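Side-chain contacts in PhnB-like domain-containing protein (Pseudomonas aeruginosa, PDB 1U69), which is of unknown function but belongs to the PhnB-like branch of the glyoxalase superfamily and has been suggested to act in drug resistance: residues A16-E19 and A20-Y24; C110-K113 and W114-W118. All blocks are in the same frame, centred on the assembly; numbering follows the deposited sequence.

Contact 1. Residues A16-E19 and A20-Y24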
ATOM      1  N   ALA A  16      26.029  -2.231  11.107  1.00 14.25           N
ATOM      2  CA  ALA A  16      25.287  -1.032  11.507  1.00 13.13           C
ATOM      3  C   ALA A  16      23.765  -1.156  11.369  1.00 12.10           C
ATOM      4  O   ALA A  16      23.059  -0.145  11.476  1.00 10.87           O
ATOM      5  CB  ALA A  16      25.765   0.146  10.684  1.00 14.12           C
ATOM      6  N   ALA A  17      23.250  -2.368  11.137  1.00 11.07           N
ATOM      7  CA  ALA A  17      21.820  -2.552  10.863  1.00 10.57           C
ATOM      8  C   ALA A  17      20.917  -2.015  11.964  1.00 10.59           C
ATOM      9  O   ALA A  17      19.893  -1.392  11.681  1.00  9.76           O
ATOM     10  CB  ALA A  17      21.494  -4.033  10.589  1.00 10.64           C
ATOM     11  N   LEU A  18      21.275  -2.264  13.220  1.00 10.14           N
ATOM     12  CA  LEU A  18      20.437  -1.805  14.329  1.00 10.60           C
ATOM     13  C   LEU A  18      20.447  -0.281  14.423  1.00 10.36           C
ATOM     14  O   LEU A  18      19.405   0.320  14.638  1.00  9.68           O
ATOM     15  CB  LEU A  18      20.860  -2.437  15.657  1.00 10.84           C
ATOM     16  CG  LEU A  18      19.965  -2.119  16.868  1.00 11.59           C
ATOM     17  CD1 LEU A  18      18.485  -2.436  16.612  1.00 12.90           C
ATOM     18  CD2 LEU A  18      20.486  -2.881  18.098  1.00 13.17           C
ATOM     19  N   GLU A  19      21.620   0.333  14.270  1.00 10.73           N
ATOM     20  CA  GLU A  19      21.741   1.790  14.329  1.00 10.94           C
ATOM     21  C   GLU A  19      20.908   2.430  13.233  1.00 10.13           C
ATOM     22  O   GLU A  19      20.218   3.411  13.484  1.00 10.25           O
ATOM     23  CB  GLU A  19      23.196   2.268  14.190  1.00 11.14           C
ATOM     24  CG  GLU A  19      23.343   3.800  14.277  1.00 14.05           C
ATOM     25  CD  GLU A  19      24.721   4.315  13.908  1.00 18.17           C
ATOM     26  OE1 GLU A  19      25.705   3.544  14.029  1.00 21.80           O
ATOM     27  OE2 GLU A  19      24.831   5.504  13.517  1.00 16.32           O
ATOM     28  N   ALA A  20      21.011   1.881  12.017  1.00  9.10           N
ATOM     29  CA  ALA A  20      20.275   2.395  10.865  1.00  8.63           C
ATOM     30  C   ALA A  20      18.787   2.285  11.084  1.00  8.55           C
ATOM     31  O   ALA A  20      18.071   3.264  10.930  1.00  7.91           O
ATOM     32  CB  ALA A  20      20.675   1.665   9.612  1.00  8.43           C
ATOM     33  N   ALA A  21      18.321   1.091  11.457  1.00  8.35           N
ATOM     34  CA  ALA A  21      16.892   0.838  11.669  1.00  8.27           C
ATOM     35  C   ALA A  21      16.331   1.774  12.735  1.00  7.86           C
ATOM     36  O   ALA A  21      15.231   2.324  12.595  1.00  8.31           O
ATOM     37  CB  ALA A  21      16.678  -0.601  12.066  1.00  9.21           C
ATOM     38  N   THR A  22      17.098   1.952  13.800  1.00  7.82           N
ATOM     39  CA  THR A  22      16.700   2.818  14.893  1.00  8.19           C
ATOM     40  C   THR A  22      16.592   4.257  14.399  1.00  8.21           C
ATOM     41  O   THR A  22      15.650   4.966  14.732  1.00  8.37           O
ATOM     42  CB  THR A  22      17.714   2.723  16.036  1.00  8.86           C
ATOM     43  OG1 THR A  22      17.720   1.387  16.554  1.00  9.49           O
ATOM     44  CG2 THR A  22      17.287   3.592  17.201  1.00  8.36           C
ATOM     45  N   PHE A  23      17.576   4.690  13.618  1.00  8.17           N
ATOM     46  CA  PHE A  23      17.548   6.025  13.021  1.00  8.05           C
ATOM     47  C   PHE A  23      16.324   6.220  12.128  1.00  8.22           C
ATOM     48  O   PHE A  23      15.672   7.256  12.187  1.00  7.82           O
ATOM     49  CB  PHE A  23      18.839   6.276  12.218  1.00  7.98           C
ATOM     50  CG  PHE A  23      18.831   7.568  11.424  1.00  8.75           C
ATOM     51  CD1 PHE A  23      18.993   8.781  12.048  1.00 10.24           C
ATOM     52  CD2 PHE A  23      18.645   7.554  10.053  1.00 10.53           C
ATOM     53  CE1 PHE A  23      18.965   9.963  11.311  1.00 11.03           C
ATOM     54  CE2 PHE A  23      18.624   8.737   9.316  1.00 12.02           C
ATOM     55  CZ  PHE A  23      18.784   9.932   9.954  1.00 11.21           C
ATOM     56  N   TYR A  24      16.018   5.239  11.287  1.00  7.93           N
ATOM     57  CA  TYR A  24      14.892   5.397  10.386  1.00  8.60           C
ATOM     58  C   TYR A  24      13.608   5.502  11.210  1.00  9.21           C
ATOM     59  O   TYR A  24      12.721   6.283  10.895  1.00  9.75           O
ATOM     60  CB  TYR A  24      14.782   4.229   9.408  1.00  7.92           C
ATOM     61  CG  TYR A  24      15.983   3.957   8.523  1.00  8.30           C
ATOM     62  CD1 TYR A  24      16.804   4.983   8.043  1.00  9.16           C
ATOM     63  CD2 TYR A  24      16.285   2.656   8.142  1.00  8.23           C
ATOM     64  CE1 TYR A  24      17.896   4.708   7.219  1.00  8.47           C
ATOM     65  CE2 TYR A  24      17.357   2.377   7.306  1.00  8.96           C
ATOM     66  CZ  TYR A  24      18.174   3.405   6.862  1.00  8.77           C
ATOM     67  OH  TYR A  24      19.234   3.113   6.030  1.00  9.05           O
TER

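Contact 2. Residues C110-K113 and W114-W118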
ATOM      1  N   CYS A 110      19.011  11.978  -2.298  1.00  9.12           N
ATOM      2  CA  CYS A 110      20.045  12.134  -1.297  1.00  9.54           C
ATOM      3  C   CYS A 110      20.468  10.739  -0.821  1.00  9.49           C
ATOM      4  O   CYS A 110      19.974   9.713  -1.325  1.00  9.27           O
ATOM      5  CB  CYS A 110      19.533  13.009  -0.152  1.00  8.69           C
ATOM      6  SG  CYS A 110      18.085  12.342   0.696  1.00 10.12           S
ATOM      7  N   ARG A 111      21.434  10.694   0.082  1.00 10.12           N
ATOM      8  CA  ARG A 111      22.023   9.452   0.539  1.00 10.98           C
ATOM      9  C   ARG A 111      22.186   9.487   2.043  1.00 11.00           C
ATOM     10  O   ARG A 111      22.580  10.508   2.604  1.00 10.85           O
ATOM     11  CB  ARG A 111      23.382   9.248  -0.129  1.00 12.27           C
ATOM     12  CG  ARG A 111      23.292   9.150  -1.619  1.00 16.29           C
ATOM     13  CD  ARG A 111      24.237   8.150  -2.239  1.00 20.54           C
ATOM     14  NE  ARG A 111      25.610   8.570  -2.040  1.00 21.94           N
ATOM     15  CZ  ARG A 111      26.408   9.058  -2.982  1.00 22.70           C
ATOM     16  NH1 ARG A 111      25.993   9.180  -4.249  1.00 22.32           N
ATOM     17  NH2 ARG A 111      27.635   9.425  -2.647  1.00 23.03           N
ATOM     18  N   ASP A 112      21.898   8.369   2.703  1.00  9.76           N
ATOM     19  CA  ASP A 112      22.065   8.311   4.153  1.00  9.90           C
ATOM     20  C   ASP A 112      23.490   7.904   4.551  1.00  9.52           C
ATOM     21  O   ASP A 112      24.358   7.654   3.711  1.00  9.90           O
ATOM     22  CB  ASP A 112      20.976   7.467   4.844  1.00  9.67           C
ATOM     23  CG  ASP A 112      21.065   5.974   4.571  1.00  9.24           C
ATOM     24  OD1 ASP A 112      22.157   5.459   4.242  1.00  9.03           O
ATOM     25  OD2 ASP A 112      20.047   5.231   4.749  1.00 10.03           O
ATOM     26  N   LYS A 113      23.703   7.863   5.862  1.00 10.26           N
ATOM     27  CA  LYS A 113      24.993   7.567   6.461  1.00 10.97           C
ATOM     28  C   LYS A 113      25.582   6.246   5.993  1.00 11.59           C
ATOM     29  O   LYS A 113      26.803   6.104   5.962  1.00 11.35           O
ATOM     30  CB  LYS A 113      24.813   7.527   7.986  1.00 11.30           C
ATOM     31  CG  LYS A 113      26.051   7.187   8.782  1.00 13.37           C
ATOM     32  CD  LYS A 113      25.846   7.477  10.258  1.00 13.61           C
ATOM     33  CE  LYS A 113      27.111   7.217  11.050  1.00 15.13           C
ATOM     34  NZ  LYS A 113      26.846   7.190  12.502  1.00 15.39           N
ATOM     35  N   TRP A 114      24.717   5.292   5.631  1.00 10.86           N
ATOM     36  CA  TRP A 114      25.111   3.924   5.281  1.00 11.30           C
ATOM     37  C   TRP A 114      25.142   3.744   3.767  1.00 11.11           C
ATOM     38  O   TRP A 114      25.382   2.650   3.265  1.00 11.88           O
ATOM     39  CB  TRP A 114      24.169   2.928   5.992  1.00 11.43           C
ATOM     40  CG  TRP A 114      24.169   3.228   7.458  1.00 11.69           C
ATOM     41  CD1 TRP A 114      25.108   2.836   8.368  1.00 11.58           C
ATOM     42  CD2 TRP A 114      23.273   4.094   8.163  1.00 10.05           C
ATOM     43  NE1 TRP A 114      24.829   3.373   9.604  1.00 12.06           N
ATOM     44  CE2 TRP A 114      23.703   4.144   9.509  1.00 10.26           C
ATOM     45  CE3 TRP A 114      22.127   4.810   7.805  1.00 10.54           C
ATOM     46  CZ2 TRP A 114      23.040   4.885  10.477  1.00 10.85           C
ATOM     47  CZ3 TRP A 114      21.476   5.544   8.761  1.00 10.09           C
ATOM     48  CH2 TRP A 114      21.935   5.584  10.086  1.00 11.15           C
ATOM     49  N   GLY A 115      24.953   4.853   3.051  1.00 10.76           N
ATOM     50  CA  GLY A 115      25.081   4.889   1.611  1.00 11.12           C
ATOM     51  C   GLY A 115      23.827   4.572   0.833  1.00 10.43           C
ATOM     52  O   GLY A 115      23.899   4.482  -0.398  1.00 10.50           O
ATOM     53  N   ILE A 116      22.693   4.420   1.515  1.00  9.56           N
ATOM     54  CA  ILE A 116      21.438   4.062   0.842  1.00  9.45           C
ATOM     55  C   ILE A 116      20.812   5.316   0.261  1.00  8.58           C
ATOM     56  O   ILE A 116      20.805   6.367   0.901  1.00  9.07           O
ATOM     57  CB  ILE A 116      20.501   3.363   1.832  1.00  9.51           C
ATOM     58  CG1 ILE A 116      21.093   1.989   2.173  1.00 11.35           C
ATOM     59  CG2 ILE A 116      19.089   3.256   1.272  1.00 10.42           C
ATOM     60  CD1 ILE A 116      20.647   1.449   3.461  1.00 14.19           C
ATOM     61  N   SER A 117      20.296   5.210  -0.953  1.00  8.39           N
ATOM     62  CA  SER A 117      19.687   6.338  -1.640  1.00  8.45           C
ATOM     63  C   SER A 117      18.220   6.527  -1.247  1.00  8.89           C
ATOM     64  O   SER A 117      17.438   5.578  -1.229  1.00  8.53           O
ATOM     65  CB  SER A 117      19.765   6.159  -3.161  1.00  8.62           C
ATOM     66  OG  SER A 117      21.086   6.390  -3.663  1.00  8.46           O
ATOM     67  N   TRP A 118      17.864   7.763  -0.932  1.00  7.93           N
ATOM     68  CA  TRP A 118      16.489   8.168  -0.676  1.00  8.01           C
ATOM     69  C   TRP A 118      16.129   9.268  -1.656  1.00  8.29           C
ATOM     70  O   TRP A 118      16.988  10.063  -2.015  1.00 10.06           O
ATOM     71  CB  TRP A 118      16.355   8.716   0.753  1.00  8.25           C
ATOM     72  CG  TRP A 118      16.612   7.701   1.801  1.00  7.28           C
ATOM     73  CD1 TRP A 118      17.828   7.275   2.242  1.00  7.97           C
ATOM     74  CD2 TRP A 118      15.637   6.951   2.528  1.00  7.15           C
ATOM     75  NE1 TRP A 118      17.669   6.310   3.209  1.00  8.40           N
ATOM     76  CE2 TRP A 118      16.334   6.092   3.402  1.00  7.19           C
ATOM     77  CE3 TRP A 118      14.236   6.922   2.535  1.00  7.37           C
ATOM     78  CZ2 TRP A 118      15.688   5.220   4.273  1.00  6.45           C
ATOM     79  CZ3 TRP A 118      13.595   6.042   3.398  1.00  7.47           C
ATOM     80  CH2 TRP A 118      14.323   5.200   4.247  1.00  7.89           C
TER
HETATM   81  O   HOH W   1      20.948   9.023  -3.862  1.00 25.76           O

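Contact 1. Residues A16-E19 and A20-Y24
Thr22 folds its hydroxyl back onto the preceding helical turn, where OG1 donates a hydrogen bond to Leu18 O at 2.8 Å. With OG1 anti to the carbonyl carbon and beside its own backbone N (chi1 -63°), the hydroxyl lies within reach of the carbonyl four residues earlier. Leu18 O also accepts Thr22 N at 2.9 Å, the two donors arriving from opposite faces of its plane. Leu18 CD1 passes 3.9 Å from Thr22 OG1, and the leucine packs on Val36. The tight side belongs to the alanines. Ala20 CB sits 3.5 Å from Ala16 O and Ala21 CB 3.3 Å from Ala17 O. Small Ala17 and Ala21 let the helix lie close to the sheet, both resting on Val54, while Ala20 meets the Trp114 side chain. The solvent side is looser: Glu19 extends from the helix, CG anti to the backbone N (chi1 -179°), its carboxylate reaching Lys113. Ala16 at the N-cap brings no side-chain acceptor, but its carbonyl takes Ala20 N at 2.9 Å, beginning the i to i+4 series. These are the first turns of an amphipathic alpha helix packed on a beta sheet, as in the beta-alpha-beta-beta-beta modules of the glyoxalase fold.

Contact 2. Residues C110-K113 and W114-W118
Asp112 turns its carboxylate back into the bend, where it accepts three N-H groups from the segment 114-118. OD1 takes Trp114 N at 2.9 Å and Ile116 N at 3.0 Å, which reach it from opposite faces of the carboxylate plane. OD2 takes the indole NE1 of Trp118 at 3.0 Å in a nearly straight bond (170°); OD2 lies in the indole plane, while NE1 stands above the carboxylate plane. Tyr24 OH probably adds a further hydrogen bond to OD2, and so the buried oxygens are gripped from several sides. Chi1 of 70° places CG between the backbone N and the carbonyl carbon and turns the carboxylate toward the backbone of 114-116. The backbone adds two bonds of its own: Asp112 N meets Ile116 O, and Gly115 N closes the turn on Asp112 O at 2.9 Å. Gly115 takes the positive phi (89°) that the bulge requires. Lys113 lays CB over the Trp114 six-membered ring, 3.7 Å from its centroid. Away from the turn, Cys110 and Trp118 exchange two backbone bonds, and a water donates to Cys110 O at 2.8 Å while also bonding Ser117 OG. Together they form a beta hairpin with a type I turn plus G1 bulge, overlaid by an Asx turn at Asp112.

Overall arrangement
Both contacts are local and partly buried, but contact 2 lies deeper, its centre about 7 Å from the chain centre against about 13 Å for contact 1. They belong to different elements: contact 1 to helix 17-27, which covers the sheet containing strands 31-38 and 51-58, contact 2 to the hairpin of strands 109-111 and 117-122 in the other sheet. The helix is held mostly by main-chain bonds; the hairpin adds bonds from a buried carboxylate to main-chain N-H groups and an indole. They meet directly: Tyr24 OH lies 2.6 Å from Asp112 OD2, a probable hydrogen bond in the interior, and Glu19 OE2 forms a salt bridge with Lys113 NZ at 2.8 Å, between two exposed residues.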